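Local structure of beta sliding clamp (Caulobacter crescentus, 5WCE) at residues R210-E215 and A243-K248. The protein forms a head-to-tail dimeric ring around DNA and probably tethers DNA polymerases and other proteins to it, giving them processivity. Numbering follows the deposited sequence.
Sequences RKTIAE and AALTSK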
ATOM      1  N   ARG A 210      12.683  12.618  14.711  1.00 21.96           N
ATOM      2  CA  ARG A 210      11.765  11.578  14.292  1.00 23.42           C
ATOM      3  C   ARG A 210      12.335  10.708  13.203  1.00 22.29           C
ATOM      4  O   ARG A 210      12.306   9.481  13.312  1.00 22.92           O
ATOM      5  CB  ARG A 210      10.408  12.191  13.875  1.00 26.20           C
ATOM      6  CG  ARG A 210       9.368  11.178  13.428  1.00 29.34           C
ATOM      7  CD  ARG A 210       8.115  11.847  12.864  1.00 33.19           C
ATOM      8  NE  ARG A 210       8.420  12.701  11.702  1.00 36.09           N
ATOM      9  CZ  ARG A 210       8.498  14.042  11.666  1.00 38.17           C
ATOM     10  NH1 ARG A 210       8.245  14.833  12.719  1.00 37.64           N
ATOM     11  NH2 ARG A 210       8.827  14.629  10.491  1.00 40.88           N
ATOM     12  N   LYS A 211      12.849  11.321  12.143  1.00 22.37           N
ATOM     13  CA  LYS A 211      13.381  10.538  11.035  1.00 22.19           C
ATOM     14  C   LYS A 211      14.588   9.707  11.466  1.00 21.01           C
ATOM     15  O   LYS A 211      14.792   8.585  11.007  1.00 20.81           O
ATOM     16  CB  LYS A 211      13.689  11.432   9.822  1.00 23.45           C
ATOM     17  CG  LYS A 211      14.287  10.634   8.653  1.00 24.10           C
ATOM     18  CD  LYS A 211      14.565  11.480   7.414  1.00 24.20           C
ATOM     19  CE  LYS A 211      15.325  10.688   6.361  1.00 24.28           C
ATOM     20  NZ  LYS A 211      15.681  11.596   5.220  1.00 24.38           N
ATOM     21  N   THR A 212      15.424  10.268  12.337  1.00 21.51           N
ATOM     22  CA  THR A 212      16.585   9.534  12.849  1.00 21.31           C
ATOM     23  C   THR A 212      16.214   8.272  13.608  1.00 20.16           C
ATOM     24  O   THR A 212      16.827   7.232  13.443  1.00 18.69           O
ATOM     25  CB  THR A 212      17.432  10.463  13.774  1.00 22.42           C
ATOM     26  OG1 THR A 212      17.838  11.647  13.013  1.00 22.22           O
ATOM     27  CG2 THR A 212      18.645   9.693  14.344  1.00 22.15           C
ATOM     28  N   ILE A 213      15.188   8.389  14.452  1.00 20.15           N
ATOM     29  CA  ILE A 213      14.630   7.221  15.160  1.00 20.10           C
ATOM     30  C   ILE A 213      14.151   6.175  14.150  1.00 19.94           C
ATOM     31  O   ILE A 213      14.415   5.008  14.327  1.00 20.87           O
ATOM     32  CB  ILE A 213      13.520   7.662  16.145  1.00 20.05           C
ATOM     33  CG1 ILE A 213      14.146   8.419  17.313  1.00 20.54           C
ATOM     34  CG2 ILE A 213      12.658   6.474  16.580  1.00 19.82           C
ATOM     35  CD1 ILE A 213      15.094   7.607  18.177  1.00 21.12           C
ATOM     36  N   ALA A 214      13.486   6.607  13.095  1.00 20.74           N
ATOM     37  CA  ALA A 214      12.921   5.707  12.123  1.00 21.69           C
ATOM     38  C   ALA A 214      14.034   4.931  11.414  1.00 22.18           C
ATOM     39  O   ALA A 214      13.977   3.706  11.298  1.00 22.18           O
ATOM     40  CB  ALA A 214      12.073   6.460  11.123  1.00 22.05           C
ATOM     41  N   GLU A 215      15.075   5.656  11.006  1.00 24.82           N
ATOM     42  CA  GLU A 215      16.184   5.061  10.292  1.00 25.34           C
ATOM     43  C   GLU A 215      16.997   4.179  11.214  1.00 23.55           C
ATOM     44  O   GLU A 215      17.390   3.076  10.812  1.00 22.41           O
ATOM     45  CB  GLU A 215      17.047   6.146   9.621  1.00 28.64           C
ATOM     46  CG  GLU A 215      16.325   6.883   8.499  1.00 33.09           C
ATOM     47  CD  GLU A 215      15.822   5.917   7.443  1.00 38.41           C
ATOM     48  OE1 GLU A 215      16.656   5.127   7.006  1.00 40.10           O
ATOM     49  OE2 GLU A 215      14.599   5.888   7.130  1.00 45.00           O
ATOM     50  N   ALA A 243      27.525  -0.841   9.699  1.00 25.43           N
ATOM     51  CA  ALA A 243      26.744   0.317   9.421  1.00 24.05           C
ATOM     52  C   ALA A 243      26.751   1.269  10.639  1.00 24.54           C
ATOM     53  O   ALA A 243      26.914   0.816  11.812  1.00 24.80           O
ATOM     54  CB  ALA A 243      25.353  -0.094   9.045  1.00 24.32           C
ATOM     55  N   ALA A 244      26.609   2.576  10.386  1.00 23.09           N
ATOM     56  CA  ALA A 244      26.511   3.592  11.497  1.00 22.59           C
ATOM     57  C   ALA A 244      25.611   4.737  11.074  1.00 22.46           C
ATOM     58  O   ALA A 244      25.526   5.098   9.874  1.00 22.93           O
ATOM     59  CB  ALA A 244      27.883   4.101  11.869  1.00 23.05           C
ATOM     60  N   LEU A 245      24.863   5.297  12.000  1.00 22.24           N
ATOM     61  CA  LEU A 245      23.989   6.419  11.711  1.00 22.14           C
ATOM     62  C   LEU A 245      24.402   7.537  12.658  1.00 21.68           C
ATOM     63  O   LEU A 245      24.374   7.344  13.880  1.00 21.28           O
ATOM     64  CB  LEU A 245      22.552   5.977  11.939  1.00 22.86           C
ATOM     65  CG  LEU A 245      21.376   6.882  11.626  1.00 25.84           C
ATOM     66  CD1 LEU A 245      20.127   6.328  12.348  1.00 26.99           C
ATOM     67  CD2 LEU A 245      21.516   8.287  12.071  1.00 27.93           C
ATOM     68  N   THR A 246      24.862   8.657  12.116  1.00 20.97           N
ATOM     69  CA  THR A 246      25.232   9.823  12.927  1.00 20.97           C
ATOM     70  C   THR A 246      24.213  10.917  12.629  1.00 21.25           C
ATOM     71  O   THR A 246      23.908  11.186  11.449  1.00 20.78           O
ATOM     72  CB  THR A 246      26.654  10.300  12.598  1.00 21.53           C
ATOM     73  OG1 THR A 246      27.570   9.202  12.634  1.00 20.18           O
ATOM     74  CG2 THR A 246      27.076  11.372  13.544  1.00 22.10           C
ATOM     75  N   SER A 247      23.678  11.567  13.668  1.00 20.63           N
ATOM     76  CA  SER A 247      22.602  12.562  13.478  1.00 20.61           C
ATOM     77  C   SER A 247      22.764  13.771  14.359  1.00 21.91           C
ATOM     78  O   SER A 247      23.201  13.667  15.544  1.00 21.41           O
ATOM     79  CB  SER A 247      21.216  11.913  13.747  1.00 20.18           C
ATOM     80  OG  SER A 247      20.147  12.866  13.688  1.00 20.44           O
ATOM     81  N   LYS A 248      22.377  14.934  13.820  1.00 22.87           N
ATOM     82  CA  LYS A 248      22.093  16.099  14.679  1.00 24.45           C
ATOM     83  C   LYS A 248      20.935  15.758  15.632  1.00 23.67           C
ATOM     84  O   LYS A 248      20.145  14.840  15.381  1.00 21.00           O
ATOM     85  CB  LYS A 248      21.667  17.310  13.868  1.00 26.06           C
ATOM     86  CG  LYS A 248      22.760  17.856  12.955  1.00 27.86           C
ATOM     87  CD  LYS A 248      22.185  18.914  12.040  1.00 30.10           C
ATOM     88  CE  LYS A 248      23.269  19.365  11.071  1.00 32.85           C
ATOM     89  NZ  LYS A 248      22.745  20.369  10.117  1.00 35.01           N
TER
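T212 meets S247 and L245 where helix 210-220 of the central domain packs against an antiparallel sheet, as helices do in the beta sliding-ring fold. In that sheet strand 243-248 of the central domain runs beside strand 58-65 of the N-terminal domain, and helix segment 210-215 runs nearly antiparallel to strand 243-248, at 170°, with 9.3 Å between the axes. At the start of the T212 side chain, CB approaches S247 OG at 3.6 Å. There it forks. T212 CG2, anti to the backbone N, sits tightly on S247 CB at 3.4 Å and also touches CD2 of L245. The other branch, T212 OG1, turns beside the backbone N (chi1 -58°) and donates to S247 OG over 2.7 Å. M58 and F238, from the flanking strands, also touch T212. An alanine in place of S247 would probably leave the buried T212 hydroxyl without this acceptor and the K248 carbonyl without its side-chain donor. L245 CD1 lies 3.6 Å from T212 O and, one turn on, 4.1 Å from E215 CB, while the E215 carboxylate turns from the strand to a salt bridge with R218. S247 OG in turn donates a hydrogen bond to K248 O, 2.6 Å away, lying in the plane of that carbonyl and meeting an oxygen lone pair at a C=O...OG angle of 134°.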